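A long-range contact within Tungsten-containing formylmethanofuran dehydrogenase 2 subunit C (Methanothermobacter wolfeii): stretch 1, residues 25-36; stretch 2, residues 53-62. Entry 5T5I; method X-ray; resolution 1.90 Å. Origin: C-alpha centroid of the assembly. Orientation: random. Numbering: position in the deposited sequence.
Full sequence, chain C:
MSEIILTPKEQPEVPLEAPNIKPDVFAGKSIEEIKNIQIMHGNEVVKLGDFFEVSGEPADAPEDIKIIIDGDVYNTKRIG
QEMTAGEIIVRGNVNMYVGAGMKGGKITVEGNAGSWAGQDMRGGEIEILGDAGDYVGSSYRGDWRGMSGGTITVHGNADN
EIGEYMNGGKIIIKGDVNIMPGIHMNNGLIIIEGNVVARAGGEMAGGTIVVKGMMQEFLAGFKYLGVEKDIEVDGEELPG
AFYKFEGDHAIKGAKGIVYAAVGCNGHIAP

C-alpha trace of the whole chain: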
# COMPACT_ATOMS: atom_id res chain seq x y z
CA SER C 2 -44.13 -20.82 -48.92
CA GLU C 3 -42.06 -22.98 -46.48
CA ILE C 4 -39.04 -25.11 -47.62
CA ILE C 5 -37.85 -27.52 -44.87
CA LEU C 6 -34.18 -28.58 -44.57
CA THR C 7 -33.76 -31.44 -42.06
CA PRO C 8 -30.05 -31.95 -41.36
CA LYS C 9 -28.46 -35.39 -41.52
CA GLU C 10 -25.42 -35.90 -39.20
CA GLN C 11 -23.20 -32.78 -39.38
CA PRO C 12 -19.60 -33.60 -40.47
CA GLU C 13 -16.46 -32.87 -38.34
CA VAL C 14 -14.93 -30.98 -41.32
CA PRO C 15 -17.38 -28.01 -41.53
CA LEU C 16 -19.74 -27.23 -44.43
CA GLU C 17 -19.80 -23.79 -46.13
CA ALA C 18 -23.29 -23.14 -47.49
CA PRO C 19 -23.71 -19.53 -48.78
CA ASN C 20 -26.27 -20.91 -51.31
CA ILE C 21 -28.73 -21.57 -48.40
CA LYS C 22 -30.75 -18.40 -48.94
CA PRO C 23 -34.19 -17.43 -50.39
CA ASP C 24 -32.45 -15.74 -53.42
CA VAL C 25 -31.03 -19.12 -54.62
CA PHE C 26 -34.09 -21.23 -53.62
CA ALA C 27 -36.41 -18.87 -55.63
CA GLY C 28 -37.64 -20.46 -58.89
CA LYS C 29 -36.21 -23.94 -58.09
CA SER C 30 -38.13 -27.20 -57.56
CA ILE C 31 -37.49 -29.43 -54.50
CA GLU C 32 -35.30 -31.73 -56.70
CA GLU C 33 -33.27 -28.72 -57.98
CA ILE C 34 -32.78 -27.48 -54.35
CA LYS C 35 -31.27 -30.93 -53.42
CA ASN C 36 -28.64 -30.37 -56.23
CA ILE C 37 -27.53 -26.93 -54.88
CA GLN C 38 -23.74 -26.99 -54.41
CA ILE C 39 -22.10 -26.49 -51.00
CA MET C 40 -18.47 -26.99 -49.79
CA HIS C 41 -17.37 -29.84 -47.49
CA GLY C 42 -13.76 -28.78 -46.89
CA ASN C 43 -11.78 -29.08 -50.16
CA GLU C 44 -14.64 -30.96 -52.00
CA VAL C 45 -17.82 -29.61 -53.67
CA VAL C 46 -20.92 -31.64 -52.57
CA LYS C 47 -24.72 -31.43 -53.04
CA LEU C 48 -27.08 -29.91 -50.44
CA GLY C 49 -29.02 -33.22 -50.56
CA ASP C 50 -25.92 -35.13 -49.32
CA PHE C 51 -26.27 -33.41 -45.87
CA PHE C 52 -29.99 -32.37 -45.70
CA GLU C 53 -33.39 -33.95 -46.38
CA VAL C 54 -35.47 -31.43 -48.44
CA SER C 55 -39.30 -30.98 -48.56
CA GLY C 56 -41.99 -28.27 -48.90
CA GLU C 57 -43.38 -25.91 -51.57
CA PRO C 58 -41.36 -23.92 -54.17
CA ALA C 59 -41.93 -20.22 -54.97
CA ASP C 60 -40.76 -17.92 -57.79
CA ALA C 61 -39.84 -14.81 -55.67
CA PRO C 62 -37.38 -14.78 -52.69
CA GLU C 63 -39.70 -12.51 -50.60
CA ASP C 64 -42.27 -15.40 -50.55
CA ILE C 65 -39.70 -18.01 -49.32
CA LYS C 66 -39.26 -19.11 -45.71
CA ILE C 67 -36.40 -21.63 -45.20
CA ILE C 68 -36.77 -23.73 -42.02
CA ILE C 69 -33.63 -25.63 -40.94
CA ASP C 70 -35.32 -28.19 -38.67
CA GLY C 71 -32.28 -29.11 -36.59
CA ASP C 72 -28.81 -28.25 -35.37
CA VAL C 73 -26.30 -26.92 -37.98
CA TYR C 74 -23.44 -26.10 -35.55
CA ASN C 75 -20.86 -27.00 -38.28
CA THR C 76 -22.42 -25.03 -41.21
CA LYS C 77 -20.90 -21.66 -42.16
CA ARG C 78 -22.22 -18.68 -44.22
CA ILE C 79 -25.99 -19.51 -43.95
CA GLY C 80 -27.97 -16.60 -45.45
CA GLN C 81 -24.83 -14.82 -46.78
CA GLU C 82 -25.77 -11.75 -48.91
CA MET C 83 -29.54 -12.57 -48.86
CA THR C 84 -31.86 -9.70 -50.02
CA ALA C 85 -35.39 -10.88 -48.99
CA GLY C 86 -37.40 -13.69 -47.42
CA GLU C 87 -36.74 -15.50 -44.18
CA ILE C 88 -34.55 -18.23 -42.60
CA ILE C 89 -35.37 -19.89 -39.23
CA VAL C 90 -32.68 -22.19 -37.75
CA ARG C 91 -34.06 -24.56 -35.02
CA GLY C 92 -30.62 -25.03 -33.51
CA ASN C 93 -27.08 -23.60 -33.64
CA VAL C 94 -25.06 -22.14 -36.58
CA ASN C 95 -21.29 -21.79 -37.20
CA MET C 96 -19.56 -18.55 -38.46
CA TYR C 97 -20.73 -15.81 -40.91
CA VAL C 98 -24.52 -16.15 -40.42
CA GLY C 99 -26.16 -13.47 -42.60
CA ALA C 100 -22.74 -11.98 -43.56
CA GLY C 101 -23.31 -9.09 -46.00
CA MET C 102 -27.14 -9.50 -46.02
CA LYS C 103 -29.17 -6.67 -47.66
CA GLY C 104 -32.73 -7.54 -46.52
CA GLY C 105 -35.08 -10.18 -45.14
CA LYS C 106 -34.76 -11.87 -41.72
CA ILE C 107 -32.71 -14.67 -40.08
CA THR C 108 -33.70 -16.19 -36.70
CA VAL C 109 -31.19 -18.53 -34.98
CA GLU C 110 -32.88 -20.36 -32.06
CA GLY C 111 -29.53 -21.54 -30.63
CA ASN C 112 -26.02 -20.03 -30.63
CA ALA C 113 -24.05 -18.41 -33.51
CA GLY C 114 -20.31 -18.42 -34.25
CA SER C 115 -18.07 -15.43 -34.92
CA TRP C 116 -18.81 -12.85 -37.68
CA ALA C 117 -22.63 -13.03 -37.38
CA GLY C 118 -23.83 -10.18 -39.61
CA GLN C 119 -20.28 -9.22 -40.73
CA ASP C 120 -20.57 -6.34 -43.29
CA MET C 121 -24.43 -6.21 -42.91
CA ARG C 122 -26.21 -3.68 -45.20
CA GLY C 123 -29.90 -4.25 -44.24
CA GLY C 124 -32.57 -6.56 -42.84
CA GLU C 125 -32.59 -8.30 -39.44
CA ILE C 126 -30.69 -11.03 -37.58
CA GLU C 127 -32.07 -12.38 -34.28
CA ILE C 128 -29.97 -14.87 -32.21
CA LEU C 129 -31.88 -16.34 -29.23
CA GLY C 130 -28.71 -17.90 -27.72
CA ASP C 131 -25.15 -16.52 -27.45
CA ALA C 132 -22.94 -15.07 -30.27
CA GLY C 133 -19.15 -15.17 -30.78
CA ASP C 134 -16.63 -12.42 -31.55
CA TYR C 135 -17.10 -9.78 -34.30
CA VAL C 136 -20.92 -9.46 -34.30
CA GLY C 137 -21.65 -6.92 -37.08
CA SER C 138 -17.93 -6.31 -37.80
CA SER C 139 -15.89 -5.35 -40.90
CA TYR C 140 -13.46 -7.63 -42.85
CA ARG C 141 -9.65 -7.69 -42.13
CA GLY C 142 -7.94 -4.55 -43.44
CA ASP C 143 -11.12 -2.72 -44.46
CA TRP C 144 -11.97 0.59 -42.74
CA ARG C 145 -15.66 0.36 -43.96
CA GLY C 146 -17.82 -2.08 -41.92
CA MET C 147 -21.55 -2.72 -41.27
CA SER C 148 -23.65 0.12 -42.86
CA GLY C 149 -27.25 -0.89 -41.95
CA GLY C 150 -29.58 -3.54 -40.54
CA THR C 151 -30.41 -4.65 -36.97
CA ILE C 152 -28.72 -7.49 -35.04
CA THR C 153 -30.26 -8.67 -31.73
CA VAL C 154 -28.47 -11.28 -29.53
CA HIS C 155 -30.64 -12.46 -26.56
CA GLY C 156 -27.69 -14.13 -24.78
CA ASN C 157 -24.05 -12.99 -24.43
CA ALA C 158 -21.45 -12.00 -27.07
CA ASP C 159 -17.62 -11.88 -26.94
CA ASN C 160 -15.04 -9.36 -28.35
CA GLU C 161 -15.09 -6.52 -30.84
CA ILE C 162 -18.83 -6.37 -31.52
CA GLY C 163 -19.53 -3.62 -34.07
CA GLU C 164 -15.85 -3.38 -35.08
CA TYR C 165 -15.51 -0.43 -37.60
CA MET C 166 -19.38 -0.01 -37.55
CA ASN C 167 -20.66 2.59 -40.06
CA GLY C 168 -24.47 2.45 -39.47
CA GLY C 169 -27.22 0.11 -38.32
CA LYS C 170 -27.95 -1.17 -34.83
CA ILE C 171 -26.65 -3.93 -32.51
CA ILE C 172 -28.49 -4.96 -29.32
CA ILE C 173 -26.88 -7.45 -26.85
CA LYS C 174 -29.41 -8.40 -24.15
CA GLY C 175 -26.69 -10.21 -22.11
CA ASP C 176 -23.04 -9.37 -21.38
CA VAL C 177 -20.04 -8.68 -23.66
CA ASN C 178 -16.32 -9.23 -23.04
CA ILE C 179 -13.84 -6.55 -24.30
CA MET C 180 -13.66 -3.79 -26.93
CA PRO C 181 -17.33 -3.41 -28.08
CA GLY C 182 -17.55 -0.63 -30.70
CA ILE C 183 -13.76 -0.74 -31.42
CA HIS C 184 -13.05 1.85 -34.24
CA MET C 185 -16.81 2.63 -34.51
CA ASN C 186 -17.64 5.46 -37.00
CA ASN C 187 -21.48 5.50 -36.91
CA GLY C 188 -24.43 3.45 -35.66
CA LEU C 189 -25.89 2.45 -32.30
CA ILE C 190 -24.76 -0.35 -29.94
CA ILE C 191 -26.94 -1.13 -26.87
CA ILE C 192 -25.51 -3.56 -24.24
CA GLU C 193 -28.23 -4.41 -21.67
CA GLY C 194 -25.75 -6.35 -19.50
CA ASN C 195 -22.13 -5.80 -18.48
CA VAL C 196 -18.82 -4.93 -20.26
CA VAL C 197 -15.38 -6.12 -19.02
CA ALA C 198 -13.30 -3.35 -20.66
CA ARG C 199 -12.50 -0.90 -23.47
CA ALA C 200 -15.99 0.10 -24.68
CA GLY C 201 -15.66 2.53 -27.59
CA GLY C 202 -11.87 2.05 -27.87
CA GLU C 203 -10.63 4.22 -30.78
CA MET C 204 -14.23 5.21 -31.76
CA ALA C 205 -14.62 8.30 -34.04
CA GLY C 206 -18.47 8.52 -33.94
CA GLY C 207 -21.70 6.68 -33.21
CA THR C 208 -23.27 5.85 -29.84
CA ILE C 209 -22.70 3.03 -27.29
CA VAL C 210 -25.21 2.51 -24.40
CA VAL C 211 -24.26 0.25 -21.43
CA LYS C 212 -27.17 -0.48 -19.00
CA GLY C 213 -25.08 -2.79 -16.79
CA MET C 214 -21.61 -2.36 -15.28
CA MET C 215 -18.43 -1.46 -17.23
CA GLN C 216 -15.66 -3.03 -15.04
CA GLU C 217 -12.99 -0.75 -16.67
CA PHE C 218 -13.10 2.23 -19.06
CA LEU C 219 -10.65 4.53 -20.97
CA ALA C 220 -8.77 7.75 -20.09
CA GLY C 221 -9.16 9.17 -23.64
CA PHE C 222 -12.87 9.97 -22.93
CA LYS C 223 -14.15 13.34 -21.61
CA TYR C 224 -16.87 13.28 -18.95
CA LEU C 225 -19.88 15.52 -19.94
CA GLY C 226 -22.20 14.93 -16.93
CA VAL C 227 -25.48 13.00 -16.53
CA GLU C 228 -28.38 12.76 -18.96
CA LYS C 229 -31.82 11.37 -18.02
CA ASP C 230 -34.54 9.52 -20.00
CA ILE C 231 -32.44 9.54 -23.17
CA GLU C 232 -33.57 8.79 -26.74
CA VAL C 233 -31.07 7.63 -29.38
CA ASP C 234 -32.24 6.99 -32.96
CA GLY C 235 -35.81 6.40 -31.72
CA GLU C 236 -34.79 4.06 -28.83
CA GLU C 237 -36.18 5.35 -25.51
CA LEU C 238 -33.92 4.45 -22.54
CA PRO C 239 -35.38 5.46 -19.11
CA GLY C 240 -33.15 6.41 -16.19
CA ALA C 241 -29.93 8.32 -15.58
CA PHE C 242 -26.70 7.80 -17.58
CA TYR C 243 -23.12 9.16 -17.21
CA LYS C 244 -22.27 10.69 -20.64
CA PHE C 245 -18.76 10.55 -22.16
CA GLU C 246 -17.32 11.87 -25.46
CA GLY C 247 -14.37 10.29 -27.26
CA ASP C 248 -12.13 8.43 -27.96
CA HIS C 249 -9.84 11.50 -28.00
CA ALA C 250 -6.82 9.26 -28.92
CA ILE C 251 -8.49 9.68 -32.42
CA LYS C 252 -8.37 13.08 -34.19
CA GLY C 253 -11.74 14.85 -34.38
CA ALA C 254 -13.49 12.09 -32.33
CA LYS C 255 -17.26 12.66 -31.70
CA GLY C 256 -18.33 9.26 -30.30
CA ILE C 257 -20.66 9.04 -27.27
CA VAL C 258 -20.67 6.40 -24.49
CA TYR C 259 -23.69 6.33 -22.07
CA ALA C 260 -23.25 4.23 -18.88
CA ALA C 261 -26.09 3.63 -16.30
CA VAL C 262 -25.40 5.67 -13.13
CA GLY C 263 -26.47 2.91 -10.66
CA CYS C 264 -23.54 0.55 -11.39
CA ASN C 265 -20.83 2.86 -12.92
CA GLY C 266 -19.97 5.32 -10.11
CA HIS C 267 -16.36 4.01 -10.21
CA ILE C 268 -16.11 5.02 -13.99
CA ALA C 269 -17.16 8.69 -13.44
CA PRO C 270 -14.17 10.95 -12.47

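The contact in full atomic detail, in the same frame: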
# COMPACT_ATOMS: atom_id res chain seq x y z
N VAL C 25 -31.42 -17.95 -53.83
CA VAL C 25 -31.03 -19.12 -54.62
C VAL C 25 -32.19 -20.10 -54.73
O VAL C 25 -32.36 -20.71 -55.78
CB VAL C 25 -29.76 -19.79 -54.04
CG1 VAL C 25 -29.40 -21.07 -54.81
CG2 VAL C 25 -28.59 -18.82 -54.06
N PHE C 26 -32.97 -20.28 -53.64
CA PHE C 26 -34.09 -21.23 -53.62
C PHE C 26 -35.22 -20.76 -54.53
O PHE C 26 -35.94 -21.60 -55.07
CB PHE C 26 -34.59 -21.47 -52.18
CG PHE C 26 -33.75 -22.40 -51.32
CD1 PHE C 26 -32.36 -22.46 -51.46
CD2 PHE C 26 -34.33 -23.12 -50.29
CE1 PHE C 26 -31.60 -23.31 -50.66
CE2 PHE C 26 -33.56 -23.96 -49.48
CZ PHE C 26 -32.20 -24.05 -49.67
N ALA C 27 -35.35 -19.43 -54.76
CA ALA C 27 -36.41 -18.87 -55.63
C ALA C 27 -36.34 -19.43 -57.05
O ALA C 27 -35.27 -19.45 -57.66
CB ALA C 27 -36.32 -17.36 -55.65
N GLY C 28 -37.49 -19.91 -57.54
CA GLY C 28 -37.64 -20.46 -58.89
C GLY C 28 -37.15 -21.88 -59.09
O GLY C 28 -37.17 -22.37 -60.22
N LYS C 29 -36.71 -22.57 -58.01
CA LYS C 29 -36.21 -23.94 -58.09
C LYS C 29 -37.20 -24.92 -57.49
O LYS C 29 -37.84 -24.63 -56.48
CB LYS C 29 -34.88 -24.07 -57.33
CG LYS C 29 -33.70 -23.38 -57.99
CD LYS C 29 -32.39 -23.72 -57.27
CE LYS C 29 -31.16 -23.15 -57.95
NZ LYS C 29 -31.25 -21.68 -58.16
N SER C 30 -37.29 -26.12 -58.08
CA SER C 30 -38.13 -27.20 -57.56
C SER C 30 -37.41 -27.83 -56.36
O SER C 30 -36.24 -27.55 -56.14
CB SER C 30 -38.31 -28.28 -58.63
OG SER C 30 -37.07 -28.90 -58.92
N ILE C 31 -38.09 -28.73 -55.64
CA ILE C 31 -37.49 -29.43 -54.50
C ILE C 31 -36.27 -30.25 -54.97
O ILE C 31 -35.22 -30.22 -54.31
CB ILE C 31 -38.55 -30.30 -53.76
CG1 ILE C 31 -39.64 -29.41 -53.09
CG2 ILE C 31 -37.92 -31.25 -52.74
CD1 ILE C 31 -39.14 -28.39 -52.02
N GLU C 32 -36.38 -30.92 -56.12
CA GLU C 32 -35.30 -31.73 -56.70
C GLU C 32 -34.10 -30.86 -57.11
O GLU C 32 -32.96 -31.28 -56.91
CB GLU C 32 -35.83 -32.57 -57.90
CG GLU C 32 -35.38 -34.02 -57.90
CD GLU C 32 -35.65 -34.82 -56.63
OE1 GLU C 32 -34.72 -35.54 -56.21
OE2 GLU C 32 -36.75 -34.70 -56.05
N GLU C 33 -34.35 -29.65 -57.63
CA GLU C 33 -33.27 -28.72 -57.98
C GLU C 33 -32.57 -28.19 -56.72
O GLU C 33 -31.35 -28.02 -56.73
CB GLU C 33 -33.80 -27.54 -58.82
CG GLU C 33 -34.13 -27.91 -60.25
CD GLU C 33 -34.78 -26.77 -61.02
OE1 GLU C 33 -34.17 -26.29 -62.00
OE2 GLU C 33 -35.88 -26.34 -60.62
N ILE C 34 -33.33 -27.96 -55.63
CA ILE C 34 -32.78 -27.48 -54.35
C ILE C 34 -31.81 -28.54 -53.77
O ILE C 34 -30.75 -28.16 -53.26
CB ILE C 34 -33.90 -27.05 -53.36
CG1 ILE C 34 -34.60 -25.76 -53.88
CG2 ILE C 34 -33.35 -26.82 -51.93
CD1 ILE C 34 -35.91 -25.45 -53.25
N LYS C 35 -32.14 -29.84 -53.89
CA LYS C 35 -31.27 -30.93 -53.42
C LYS C 35 -29.92 -30.94 -54.16
O LYS C 35 -28.94 -31.42 -53.61
CB LYS C 35 -31.93 -32.31 -53.61
CG LYS C 35 -33.14 -32.58 -52.72
CD LYS C 35 -33.81 -33.89 -53.14
CE LYS C 35 -35.02 -34.22 -52.31
NZ LYS C 35 -35.56 -35.57 -52.64
N ASN C 36 -29.87 -30.44 -55.42
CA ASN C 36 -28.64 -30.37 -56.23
C ASN C 36 -27.83 -29.08 -56.03
O ASN C 36 -26.79 -28.95 -56.67
CB ASN C 36 -28.96 -30.59 -57.73
CG ASN C 36 -29.39 -32.00 -58.05
OD1 ASN C 36 -28.94 -32.96 -57.42
ND2 ASN C 36 -30.23 -32.16 -59.06
N GLU C 53 -32.18 -33.45 -45.74
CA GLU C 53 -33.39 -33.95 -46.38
C GLU C 53 -34.10 -32.66 -46.80
O GLU C 53 -33.97 -31.66 -46.08
CB GLU C 53 -34.29 -34.74 -45.42
CG GLU C 53 -33.63 -35.95 -44.75
CD GLU C 53 -33.48 -37.19 -45.60
OE1 GLU C 53 -33.81 -37.15 -46.81
OE2 GLU C 53 -33.01 -38.22 -45.05
N VAL C 54 -34.78 -32.63 -47.95
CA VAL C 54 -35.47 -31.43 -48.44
C VAL C 54 -36.94 -31.75 -48.75
O VAL C 54 -37.21 -32.76 -49.39
CB VAL C 54 -34.77 -30.82 -49.69
CG1 VAL C 54 -35.38 -29.46 -50.06
CG2 VAL C 54 -33.26 -30.67 -49.49
N SER C 55 -37.87 -30.87 -48.30
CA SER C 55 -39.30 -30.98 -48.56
C SER C 55 -39.95 -29.58 -48.53
O SER C 55 -39.30 -28.60 -48.15
CB SER C 55 -39.98 -31.89 -47.54
OG SER C 55 -39.90 -31.36 -46.23
N GLY C 56 -41.22 -29.51 -48.92
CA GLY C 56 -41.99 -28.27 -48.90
C GLY C 56 -42.50 -27.81 -50.25
O GLY C 56 -42.63 -28.62 -51.17
N GLU C 57 -42.78 -26.50 -50.36
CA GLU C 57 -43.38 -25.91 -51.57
C GLU C 57 -42.49 -24.84 -52.22
O GLU C 57 -42.17 -23.84 -51.58
CB GLU C 57 -44.78 -25.32 -51.28
CG GLU C 57 -44.93 -24.54 -49.97
CD GLU C 57 -46.27 -23.86 -49.75
OE1 GLU C 57 -46.99 -23.59 -50.74
OE2 GLU C 57 -46.58 -23.57 -48.57
N PRO C 58 -42.15 -24.97 -53.51
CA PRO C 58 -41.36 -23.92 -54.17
C PRO C 58 -42.11 -22.60 -54.36
O PRO C 58 -43.34 -22.54 -54.26
CB PRO C 58 -41.07 -24.54 -55.55
CG PRO C 58 -41.27 -25.99 -55.39
CD PRO C 58 -42.41 -26.08 -54.45
N ALA C 59 -41.36 -21.53 -54.67
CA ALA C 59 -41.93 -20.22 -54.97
C ALA C 59 -40.99 -19.48 -55.92
O ALA C 59 -39.77 -19.70 -55.88
CB ALA C 59 -42.15 -19.41 -53.70
N ASP C 60 -41.55 -18.64 -56.79
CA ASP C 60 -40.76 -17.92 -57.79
C ASP C 60 -39.99 -16.70 -57.26
O ASP C 60 -38.98 -16.35 -57.87
CB ASP C 60 -41.64 -17.49 -58.97
CG ASP C 60 -42.13 -18.66 -59.81
OD1 ASP C 60 -41.29 -19.47 -60.25
OD2 ASP C 60 -43.36 -18.73 -60.07
N ALA C 61 -40.47 -16.03 -56.20
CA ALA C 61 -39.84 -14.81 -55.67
C ALA C 61 -39.21 -15.06 -54.29
O ALA C 61 -39.82 -15.73 -53.45
CB ALA C 61 -40.89 -13.71 -55.58
N PRO C 62 -38.00 -14.53 -54.00
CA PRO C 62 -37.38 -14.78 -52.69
C PRO C 62 -38.15 -14.22 -51.49
O PRO C 62 -38.05 -14.80 -50.41
CB PRO C 62 -35.99 -14.16 -52.82
CG PRO C 62 -36.10 -13.17 -53.91
CD PRO C 62 -37.12 -13.71 -54.86
O HOH W 1 -38.53 -22.52 -54.93

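The helix that begins at I31 lies over strand 53-56, the two running nearly antiparallel at 154° with axes 8.3 Å apart at closest approach, and side chains fill the space between them. V54 is the strand's main contribution: its CA-to-CB bond points toward the helix, whereas those of its neighbours E53 and S55 point away, as expected from strand alternation. Three residues of stretch 1 meet its two methyl groups. I34 CG2 lies 3.8 Å from V54 CG1, I31 CG2 lies 4.1 Å from the same V54 CG1, and the aliphatic part of K35 packs on the other branch, with K35 CG 3.8 Å from V54 CG2. I31 and I34, three positions apart in the helix, both direct their CA-to-CB bonds toward the strand, and I34 is buried. The CA-to-CB bond of K35 points sideways and its chain is extended (m, t, t, t), so its methylenes cover V54 while K35 NZ stands 3.7 Å from E32 OE1 in a long salt bridge within stretch 1.

I31 carries the apolar contact along the strand and beyond it. With both chi angles in m, I31 CD1 comes within 3.8 Å of S55 C and 3.6 Å of G56 O, so this methyl rests largely on backbone. G56 has phi/psi of 120/-157, where a CB would be jammed against the preceding carbonyl oxygen; glycine suits the site on that ground alone. I31 also meets the ring of P58, at 4.4 Å between I31 CG1 and P58 CG. The proline's CA-to-CB bond points toward stretch 1, and its ring also covers the backbone leading into the helix: P58 CB is 3.4 Å from K29 O, and P58 CG is 4.0 Å from S30 CA.

A smaller apolar patch forms at A27, just after the first helix. Its methyl points toward stretch 2 and fits against backbone and ring, with A27 CB 3.6 Å from D60 O and 3.8 Å from P62 CD.

The polar edge centres on A59, whose side chain points away and whose backbone makes the contact. G28 N donates to A59 O at 2.8 Å and 175°, an almost linear bond and the sole direct hydrogen bond across the stretches; A27 CA adds a CA-H...O contact to A59 O at 3.5 Å. The type II turn from F26 to K29 presents this NH, and G28, with phi of 79°, occupies a conformation that favours glycine. K29 N closes the turn on F26 O at 3.2 Å. Water 1 lies 2.8 Å from F26 O and 2.7 Å from K29 O and accepts from A59 N at 3.0 Å.

S30, its CA-to-CB bond pointing away from stretch 2, caps the helix that carries I31 and I34: E33 N donates to S30 OG at 3.1 Å, and S30 N donates to E33 OE2 at 2.9 Å. In all, the contact buries 536 Å², both sides summed.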